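Local coordinates for peroxiredoxin (Akkermansia muciniphila, PDB 6KHX), which catalyses the thiol-dependent reduction of peroxides as a typical 2-Cys peroxiredoxin, at the interface of chains A and B and the interface of chains A and C. Numbering follows the deposited sequence. Chains: chain A/B/C, Peroxiredoxin.

Contact 1: the interface of chains A and B. Residues chain A 107, 130, 132-134; chain B 106, 108.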
ATOM      1  N   LYS A 107      22.428  -3.773 -23.336  1.00 26.43           N
ATOM      2  CA  LYS A 107      22.787  -4.641 -22.217  1.00 26.67           C
ATOM      3  C   LYS A 107      21.655  -5.572 -21.789  1.00 28.65           C
ATOM      4  O   LYS A 107      21.798  -6.296 -20.787  1.00 22.88           O
ATOM      5  CB  LYS A 107      23.280  -3.818 -21.017  1.00 28.48           C
ATOM      6  CG  LYS A 107      24.347  -2.775 -21.381  1.00 23.77           C
ATOM      7  CD  LYS A 107      24.868  -2.061 -20.151  1.00 25.41           C
ATOM      8  CE  LYS A 107      25.770  -0.881 -20.502  1.00 28.67           C
ATOM      9  NZ  LYS A 107      27.117  -1.277 -21.037  1.00 26.13           N
ATOM     10  N   VAL A 130      25.287   3.277 -10.397  1.00 65.36           N
ATOM     11  CA  VAL A 130      25.855   1.976 -10.724  1.00 61.17           C
ATOM     12  C   VAL A 130      27.249   1.858 -10.134  1.00 58.14           C
ATOM     13  O   VAL A 130      28.112   2.710 -10.380  1.00 60.23           O
ATOM     14  CB  VAL A 130      25.904   1.752 -12.249  1.00 50.91           C
ATOM     15  CG1 VAL A 130      26.680   0.484 -12.575  1.00 48.63           C
ATOM     16  CG2 VAL A 130      24.498   1.684 -12.818  1.00 51.82           C
ATOM     17  N   GLY A 132      30.642  -0.217 -10.323  1.00 50.18           N
ATOM     18  CA  GLY A 132      31.332  -1.047 -11.287  1.00 42.53           C
ATOM     19  C   GLY A 132      30.880  -0.791 -12.715  1.00 43.41           C
ATOM     20  O   GLY A 132      30.162   0.168 -13.025  1.00 45.19           O
ATOM     21  N   GLU A 133      31.304  -1.688 -13.599  1.00 36.80           N
ATOM     22  CA  GLU A 133      31.001  -1.595 -15.021  1.00 35.93           C
ATOM     23  C   GLU A 133      29.960  -2.639 -15.405  1.00 30.48           C
ATOM     24  O   GLU A 133      30.107  -3.823 -15.079  1.00 30.31           O
ATOM     25  CB  GLU A 133      32.263  -1.786 -15.861  1.00 30.16           C
ATOM     26  CG  GLU A 133      33.180  -0.591 -15.893  1.00 29.76           C
ATOM     27  CD  GLU A 133      34.413  -0.859 -16.729  1.00 35.85           C
ATOM     28  OE1 GLU A 133      35.204  -1.746 -16.349  1.00 37.56           O
ATOM     29  OE2 GLU A 133      34.579  -0.204 -17.779  1.00 38.51           O
ATOM     30  N   LEU A 134      28.923  -2.197 -16.117  1.00 26.42           N
ATOM     31  CA  LEU A 134      27.888  -3.079 -16.654  1.00 28.40           C
ATOM     32  C   LEU A 134      28.383  -3.666 -17.976  1.00 27.10           C
ATOM     33  O   LEU A 134      27.983  -3.267 -19.072  1.00 23.34           O
ATOM     34  CB  LEU A 134      26.584  -2.314 -16.836  1.00 28.76           C
ATOM     35  CG  LEU A 134      25.968  -1.678 -15.590  1.00 32.12           C
ATOM     36  CD1 LEU A 134      24.780  -0.823 -15.985  1.00 29.21           C
ATOM     37  CD2 LEU A 134      25.553  -2.744 -14.597  1.00 32.70           C
TER
ATOM     38  N   ASN B 106      28.194   2.823 -18.663  1.00 29.70           N
ATOM     39  CA  ASN B 106      26.972   2.434 -17.972  1.00 28.75           C
ATOM     40  C   ASN B 106      25.754   3.230 -18.414  1.00 29.97           C
ATOM     41  O   ASN B 106      24.652   2.959 -17.927  1.00 33.05           O
ATOM     42  CB  ASN B 106      27.152   2.590 -16.461  1.00 32.40           C
ATOM     43  CG  ASN B 106      28.148   1.621 -15.898  1.00 31.62           C
ATOM     44  OD1 ASN B 106      28.328   0.524 -16.424  1.00 32.49           O
ATOM     45  ND2 ASN B 106      28.816   2.020 -14.826  1.00 42.68           N
ATOM     46  N   THR B 108      24.860   6.048 -17.534  1.00 29.68           N
ATOM     47  CA  THR B 108      24.297   6.889 -16.476  1.00 32.16           C
ATOM     48  C   THR B 108      24.536   8.376 -16.730  1.00 31.40           C
ATOM     49  O   THR B 108      23.689   9.203 -16.373  1.00 28.40           O
ATOM     50  CB  THR B 108      24.870   6.505 -15.109  1.00 31.83           C
ATOM     51  OG1 THR B 108      26.301   6.577 -15.139  1.00 28.91           O
ATOM     52  CG2 THR B 108      24.432   5.105 -14.713  1.00 32.82           C
TER
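B:Asn106 reaches into chain A and docks its carboxamide against the backbone of the loop that follows strand 128-131, in what is probably the two-fold dimer-dimer interface of the decamer. The two ends of the amide have separate partners: ND2 donates to the carbonyl O of A:Gly132 at 2.9 Å, meeting it in the carbonyl plane, while OD1 accepts from the backbone N of A:Leu134 at 2.8 Å. That second bond is nearly straight, 166° at the hydrogen, though the N-H comes in slightly tilted from the plane of the acceptor carbonyl. Donor and acceptor together fix which way round the amide sits and hold it against rotation.

This is the tight part of the patch. A:Val130 and A:Leu134 lie over the same face of the amide: CG1 of A:Val130 is 3.5 Å from ND2, and CG of A:Leu134 is 3.3 Å from OD1. CG1 of A:Val130 is anti to its backbone N (chi1 172°), and the other methyl, CG2, points to helix 108-112 of chain B.

Away from the amide the contact thins out. A:Glu133 and A:Lys107 each lose about 1 Å² of surface to chain B, and B:Thr108 adds a looser methyl contact through CG2, 3.9 Å from CG2 of A:Val130. A:Lys107 works from the second shell, bracing the loop from within its own chain: its side-chain amine NZ donates to the carbonyl O of A:Leu134 at 2.9 Å.

Contact 2: the interface of chains A and C. Residues chain A 160-162, 165; chain C 165, 168, 185-186.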
ATOM      1  N   GLY A 160      40.493 -16.990 -19.405  1.00 38.38           N
ATOM      2  CA  GLY A 160      40.000 -17.413 -20.702  1.00 36.79           C
ATOM      3  C   GLY A 160      39.387 -18.800 -20.669  1.00 36.51           C
ATOM      4  O   GLY A 160      39.689 -19.630 -19.811  1.00 33.36           O
ATOM      5  N   ARG A 161      38.511 -19.052 -21.641  1.00 38.20           N
ATOM      6  CA  ARG A 161      37.760 -20.296 -21.690  1.00 35.15           C
ATOM      7  C   ARG A 161      38.534 -21.354 -22.478  1.00 36.85           C
ATOM      8  O   ARG A 161      39.678 -21.147 -22.885  1.00 40.26           O
ATOM      9  CB  ARG A 161      36.372 -20.029 -22.264  1.00 33.67           C
ATOM     10  CG  ARG A 161      35.469 -19.335 -21.270  1.00 28.75           C
ATOM     11  CD  ARG A 161      34.322 -18.592 -21.915  1.00 26.03           C
ATOM     12  NE  ARG A 161      34.763 -17.336 -22.511  1.00 25.05           N
ATOM     13  CZ  ARG A 161      33.936 -16.374 -22.910  1.00 30.46           C
ATOM     14  NH1 ARG A 161      32.622 -16.518 -22.755  1.00 26.64           N
ATOM     15  NH2 ARG A 161      34.417 -15.264 -23.457  1.00 26.07           N
ATOM     16  N   SER A 162      37.915 -22.509 -22.693  1.00 39.36           N
ATOM     17  CA  SER A 162      38.571 -23.642 -23.335  1.00 38.41           C
ATOM     18  C   SER A 162      37.656 -24.192 -24.419  1.00 36.52           C
ATOM     19  O   SER A 162      36.516 -24.577 -24.136  1.00 34.14           O
ATOM     20  CB  SER A 162      38.913 -24.725 -22.307  1.00 39.07           C
ATOM     21  OG  SER A 162      38.982 -26.005 -22.902  1.00 43.34           O
ATOM     22  N   GLU A 165      36.673 -28.013 -23.835  1.00 41.99           N
ATOM     23  CA  GLU A 165      35.562 -28.295 -22.930  1.00 41.26           C
ATOM     24  C   GLU A 165      34.220 -28.049 -23.613  1.00 36.55           C
ATOM     25  O   GLU A 165      33.259 -28.801 -23.400  1.00 38.59           O
ATOM     26  CB  GLU A 165      35.695 -27.460 -21.655  1.00 39.95           C
ATOM     27  CG  GLU A 165      34.634 -27.747 -20.590  1.00 48.65           C
ATOM     28  CD  GLU A 165      34.588 -29.212 -20.144  1.00 53.40           C
ATOM     29  OE1 GLU A 165      35.633 -29.905 -20.202  1.00 46.67           O
ATOM     30  OE2 GLU A 165      33.501 -29.660 -19.710  1.00 47.40           O
TER
ATOM     31  N   GLU C 165      39.017 -29.656 -16.827  1.00 43.22           N
ATOM     32  CA  GLU C 165      38.629 -28.250 -16.921  1.00 41.69           C
ATOM     33  C   GLU C 165      38.683 -27.566 -15.557  1.00 41.31           C
ATOM     34  O   GLU C 165      39.080 -26.398 -15.458  1.00 39.97           O
ATOM     35  CB  GLU C 165      37.233 -28.126 -17.533  1.00 48.87           C
ATOM     36  CG  GLU C 165      36.747 -26.684 -17.771  1.00 51.24           C
ATOM     37  CD  GLU C 165      37.666 -25.862 -18.673  1.00 51.85           C
ATOM     38  OE1 GLU C 165      38.353 -26.447 -19.544  1.00 51.40           O
ATOM     39  OE2 GLU C 165      37.688 -24.621 -18.519  1.00 47.80           O
ATOM     40  N   ARG C 168      42.289 -26.952 -14.889  1.00 33.47           N
ATOM     41  CA  ARG C 168      42.788 -25.912 -15.783  1.00 32.48           C
ATOM     42  C   ARG C 168      42.386 -24.532 -15.288  1.00 34.08           C
ATOM     43  O   ARG C 168      43.195 -23.598 -15.298  1.00 34.14           O
ATOM     44  CB  ARG C 168      42.264 -26.132 -17.201  1.00 30.26           C
ATOM     45  CG  ARG C 168      42.939 -25.263 -18.242  1.00 34.49           C
ATOM     46  CD  ARG C 168      42.199 -25.284 -19.564  1.00 34.40           C
ATOM     47  NE  ARG C 168      40.990 -24.466 -19.529  1.00 38.14           N
ATOM     48  CZ  ARG C 168      40.966 -23.162 -19.796  1.00 36.05           C
ATOM     49  NH1 ARG C 168      42.087 -22.536 -20.122  1.00 38.08           N
ATOM     50  NH2 ARG C 168      39.826 -22.482 -19.743  1.00 29.95           N
ATOM     51  N   LEU C 185      42.632 -17.925 -24.213  1.00 36.56           N
ATOM     52  CA  LEU C 185      41.821 -19.095 -24.518  1.00 36.67           C
ATOM     53  C   LEU C 185      42.679 -20.353 -24.596  1.00 34.91           C
ATOM     54  O   LEU C 185      43.754 -20.353 -25.200  1.00 37.62           O
ATOM     55  CB  LEU C 185      41.085 -18.880 -25.837  1.00 38.24           C
ATOM     56  CG  LEU C 185      40.193 -20.024 -26.309  1.00 41.60           C
ATOM     57  CD1 LEU C 185      38.852 -19.997 -25.608  1.00 39.05           C
ATOM     58  CD2 LEU C 185      40.010 -19.925 -27.802  1.00 42.20           C
ATOM     59  N   GLY C 186      42.204 -21.420 -23.962  1.00 39.95           N
ATOM     60  CA  GLY C 186      42.878 -22.702 -23.995  1.00 44.05           C
ATOM     61  C   GLY C 186      44.186 -22.763 -23.244  1.00 48.31           C
ATOM     62  O   GLY C 186      44.927 -23.741 -23.400  1.00 47.31           O
TER
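This is part of the two-fold interface that makes the catalytic dimer of a typical 2-Cys peroxiredoxin, the unit from which the ten-subunit assembly is built. The loop at A:Gly160 to A:Ser162 lies across chain C, touching helix 163-179 on one side and the stretch at C:Leu185 and C:Gly186 on the other.

C:Arg168 carries the polar contact. Its NH2 donates to the carbonyl O of A:Gly160 at 2.9 Å, with the acceptor close to the guanidinium plane. The chain bends at chi3 (76°), bringing the group round to C:Glu165, which it grips side-on. NH2 meets the syn lone pair of OE2 at 3.3 Å, and NE bonds to OE1 from the syn side, but from well out of the carboxylate plane. That internal salt bridge fixes the guanidinium so that NH2 can serve both chains. A:Ser162 lies against this pair, its CB 3.6 Å from CZ of C:Arg168.

Nearer the axis, A:Glu165 and C:Glu165 pass each other with their methylenes in contact, CG to CG at 3.7 Å. Their carboxylates are turned 40° apart, OE1 to OE1 at 4.4 Å; C:Arg168 would be expected to ease any repulsion there.

On the other flank the backbone N of C:Gly186 donates to the carbonyl O of A:Arg161 at 2.8 Å. The site thus ties helix 163-179 and the segment just after the resolving cysteine to the partner subunit, which would steady the dimer in which cysteines of different subunits work together.

Contact 3: the interface of chains A and C. Residues chain A 47-48, 51, 158-160; chain C 182-184, 194, 196.
A:Phe47 presents a face of its ring to C:Pro196, whose carbonyl carbon C stands over the centre, 3.7 Å from the centroid. The next residue, A:Val48, packs CG2 against CG2 of C:Val182 at 3.6 Å. C:Val182 also turns CG1 to the ring of A:Pro158, touching its CB at 3.7 Å. Further along, A:Thr51 and C:Met194 meet tip to tip, CG2 to the S-methyl CE at 3.5 Å; a bend at chi3 (-38°) carries that methyl round beyond a sulfur lying near the carbonyl O of A:Phe47. CB of C:Pro184 packs beside A:Thr51.

Backbone pairing sets these groups in register. A:Leu159 and C:Cys183 form a parallel beta bridge: N of C:Cys183 donates to O of A:Pro158 at 3.0 Å, and N of A:Gly160 donates to O of C:Cys183 at 2.9 Å. The hydroxyl OG1 of A:Thr51, itself against C:Pro184, donates to the carbonyl O of A:Val48 at 2.7 Å, which fixes the rotation that points the methyl at C:Met194.

A:Phe47 and A:Val48 immediately precede the peroxidatic cysteine of the PxxxTxxC motif, at the start of helix 48-58. C:Cys183 is the resolving cysteine, so the C-terminal segment of chain C lies across the active-site end of chain A's thioredoxin-like fold.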
ATOM      1  N   PHE A  47      42.134  -7.923 -24.123  1.00 32.69           N
ATOM      2  CA  PHE A  47      43.267  -8.835 -23.983  1.00 31.39           C
ATOM      3  C   PHE A  47      42.873 -10.300 -24.135  1.00 34.30           C
ATOM      4  O   PHE A  47      43.285 -10.931 -25.109  1.00 39.76           O
ATOM      5  CB  PHE A  47      43.948  -8.546 -22.642  1.00 35.54           C
ATOM      6  CG  PHE A  47      44.032  -7.073 -22.322  1.00 35.28           C
ATOM      7  CD1 PHE A  47      44.529  -6.169 -23.258  1.00 31.69           C
ATOM      8  CD2 PHE A  47      43.576  -6.583 -21.108  1.00 30.17           C
ATOM      9  CE1 PHE A  47      44.583  -4.813 -22.984  1.00 30.14           C
ATOM     10  CE2 PHE A  47      43.634  -5.226 -20.826  1.00 32.75           C
ATOM     11  CZ  PHE A  47      44.137  -4.340 -21.768  1.00 28.90           C
ATOM     12  N   VAL A  48      42.127 -10.884 -23.194  1.00 36.90           N
ATOM     13  CA  VAL A  48      41.719 -12.282 -23.361  1.00 36.97           C
ATOM     14  C   VAL A  48      40.668 -12.420 -24.462  1.00 35.86           C
ATOM     15  O   VAL A  48      40.640 -13.425 -25.189  1.00 38.85           O
ATOM     16  CB  VAL A  48      41.215 -12.868 -22.028  1.00 34.31           C
ATOM     17  CG1 VAL A  48      40.744 -14.301 -22.219  1.00 34.55           C
ATOM     18  CG2 VAL A  48      42.314 -12.829 -20.982  1.00 32.17           C
ATOM     19  N   THR A  51      41.777 -13.343 -28.014  1.00 34.42           N
ATOM     20  CA  THR A  51      42.238 -14.724 -28.102  1.00 33.58           C
ATOM     21  C   THR A  51      41.069 -15.697 -28.104  1.00 37.48           C
ATOM     22  O   THR A  51      41.073 -16.674 -28.858  1.00 38.45           O
ATOM     23  CB  THR A  51      43.211 -15.054 -26.965  1.00 36.72           C
ATOM     24  OG1 THR A  51      42.493 -15.342 -25.756  1.00 33.56           O
ATOM     25  CG2 THR A  51      44.149 -13.893 -26.737  1.00 37.03           C
ATOM     26  N   PRO A 158      39.852 -12.294 -16.044  1.00 31.31           N
ATOM     27  CA  PRO A 158      41.176 -12.722 -16.515  1.00 36.01           C
ATOM     28  C   PRO A 158      41.294 -14.194 -16.893  1.00 36.00           C
ATOM     29  O   PRO A 158      42.396 -14.623 -17.255  1.00 34.06           O
ATOM     30  CB  PRO A 158      42.093 -12.394 -15.321  1.00 34.08           C
ATOM     31  CG  PRO A 158      41.212 -12.274 -14.140  1.00 29.54           C
ATOM     32  CD  PRO A 158      39.782 -12.281 -14.572  1.00 32.47           C
ATOM     33  N   LEU A 159      40.219 -14.979 -16.849  1.00 32.31           N
ATOM     34  CA  LEU A 159      40.297 -16.427 -17.050  1.00 33.50           C
ATOM     35  C   LEU A 159      39.657 -16.805 -18.386  1.00 35.06           C
ATOM     36  O   LEU A 159      38.433 -16.934 -18.490  1.00 33.49           O
ATOM     37  CB  LEU A 159      39.642 -17.160 -15.882  1.00 30.06           C
ATOM     38  CG  LEU A 159      40.087 -16.699 -14.492  1.00 29.32           C
ATOM     39  CD1 LEU A 159      39.446 -17.533 -13.389  1.00 27.88           C
ATOM     40  CD2 LEU A 159      41.597 -16.738 -14.374  1.00 26.28           C
ATOM     41  N   GLY A 160      40.493 -16.990 -19.405  1.00 38.38           N
ATOM     42  CA  GLY A 160      40.000 -17.413 -20.702  1.00 36.79           C
ATOM     43  C   GLY A 160      39.387 -18.800 -20.669  1.00 36.51           C
ATOM     44  O   GLY A 160      39.689 -19.630 -19.811  1.00 33.36           O
TER
ATOM     45  N   VAL C 182      46.996 -12.257 -17.560  1.00 34.70           N
ATOM     46  CA  VAL C 182      45.699 -12.850 -17.853  1.00 37.44           C
ATOM     47  C   VAL C 182      45.913 -14.070 -18.741  1.00 37.60           C
ATOM     48  O   VAL C 182      46.848 -14.125 -19.549  1.00 37.39           O
ATOM     49  CB  VAL C 182      44.748 -11.817 -18.495  1.00 32.83           C
ATOM     50  CG1 VAL C 182      44.483 -10.688 -17.519  1.00 37.09           C
ATOM     51  CG2 VAL C 182      45.324 -11.268 -19.785  1.00 33.43           C
ATOM     52  N   CYS C 183      45.046 -15.070 -18.585  1.00 35.21           N
ATOM     53  CA  CYS C 183      45.226 -16.343 -19.272  1.00 37.36           C
ATOM     54  C   CYS C 183      44.350 -16.397 -20.510  1.00 40.26           C
ATOM     55  O   CYS C 183      43.118 -16.289 -20.392  1.00 42.19           O
ATOM     56  CB  CYS C 183      44.903 -17.500 -18.337  1.00 36.85           C
ATOM     57  SG  CYS C 183      46.025 -17.572 -16.920  1.00 41.53           S
ATOM     58  N   PRO C 184      44.921 -16.562 -21.698  1.00 40.80           N
ATOM     59  CA  PRO C 184      44.130 -16.547 -22.930  1.00 39.68           C
ATOM     60  C   PRO C 184      43.370 -17.858 -23.105  1.00 41.36           C
ATOM     61  O   PRO C 184      43.469 -18.786 -22.296  1.00 37.61           O
ATOM     62  CB  PRO C 184      45.187 -16.371 -24.019  1.00 38.62           C
ATOM     63  CG  PRO C 184      46.395 -17.009 -23.444  1.00 42.44           C
ATOM     64  CD  PRO C 184      46.356 -16.751 -21.967  1.00 43.78           C
ATOM     65  N   MET C 194      49.672 -13.677 -20.778  1.00 39.41           N
ATOM     66  CA  MET C 194      49.611 -12.408 -21.490  1.00 36.31           C
ATOM     67  C   MET C 194      49.599 -11.245 -20.509  1.00 43.22           C
ATOM     68  O   MET C 194      48.977 -11.324 -19.446  1.00 42.18           O
ATOM     69  CB  MET C 194      48.369 -12.352 -22.384  1.00 38.89           C
ATOM     70  CG  MET C 194      48.168 -11.036 -23.114  1.00 43.70           C
ATOM     71  SD  MET C 194      46.581 -11.029 -23.960  1.00 48.93           S
ATOM     72  CE  MET C 194      46.531 -12.733 -24.504  1.00 39.95           C
ATOM     73  N   PRO C 196      48.184  -7.755 -19.463  1.00 46.41           N
ATOM     74  CA  PRO C 196      46.962  -6.999 -19.772  1.00 41.93           C
ATOM     75  C   PRO C 196      47.240  -5.559 -20.174  1.00 42.46           C
ATOM     76  O   PRO C 196      47.019  -4.629 -19.392  1.00 42.10           O
ATOM     77  CB  PRO C 196      46.163  -7.077 -18.464  1.00 40.87           C
ATOM     78  CG  PRO C 196      47.185  -7.276 -17.405  1.00 38.92           C
ATOM     79  CD  PRO C 196      48.269  -8.113 -18.035  1.00 41.89           C
TER

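Contact 2 and contact 3 belong to one interface, between chains A and C: their C-alpha centres are about 11 Å apart and they share A:Gly160, which uses its carbonyl O in contact 2 and its N in contact 3. Together they hold the C-terminal segment of chain C, residues 182 to 186, with C:Met194 and C:Pro196 further along, on chain A. Contact 1 joins chain A to chain B, its C-alpha centre about 27 Å from that of contact 2 and 22 Å from that of contact 3. Chain A therefore uses separate surfaces for its catalytic partner and for the adjoining dimer, as a ring-like decamer requires.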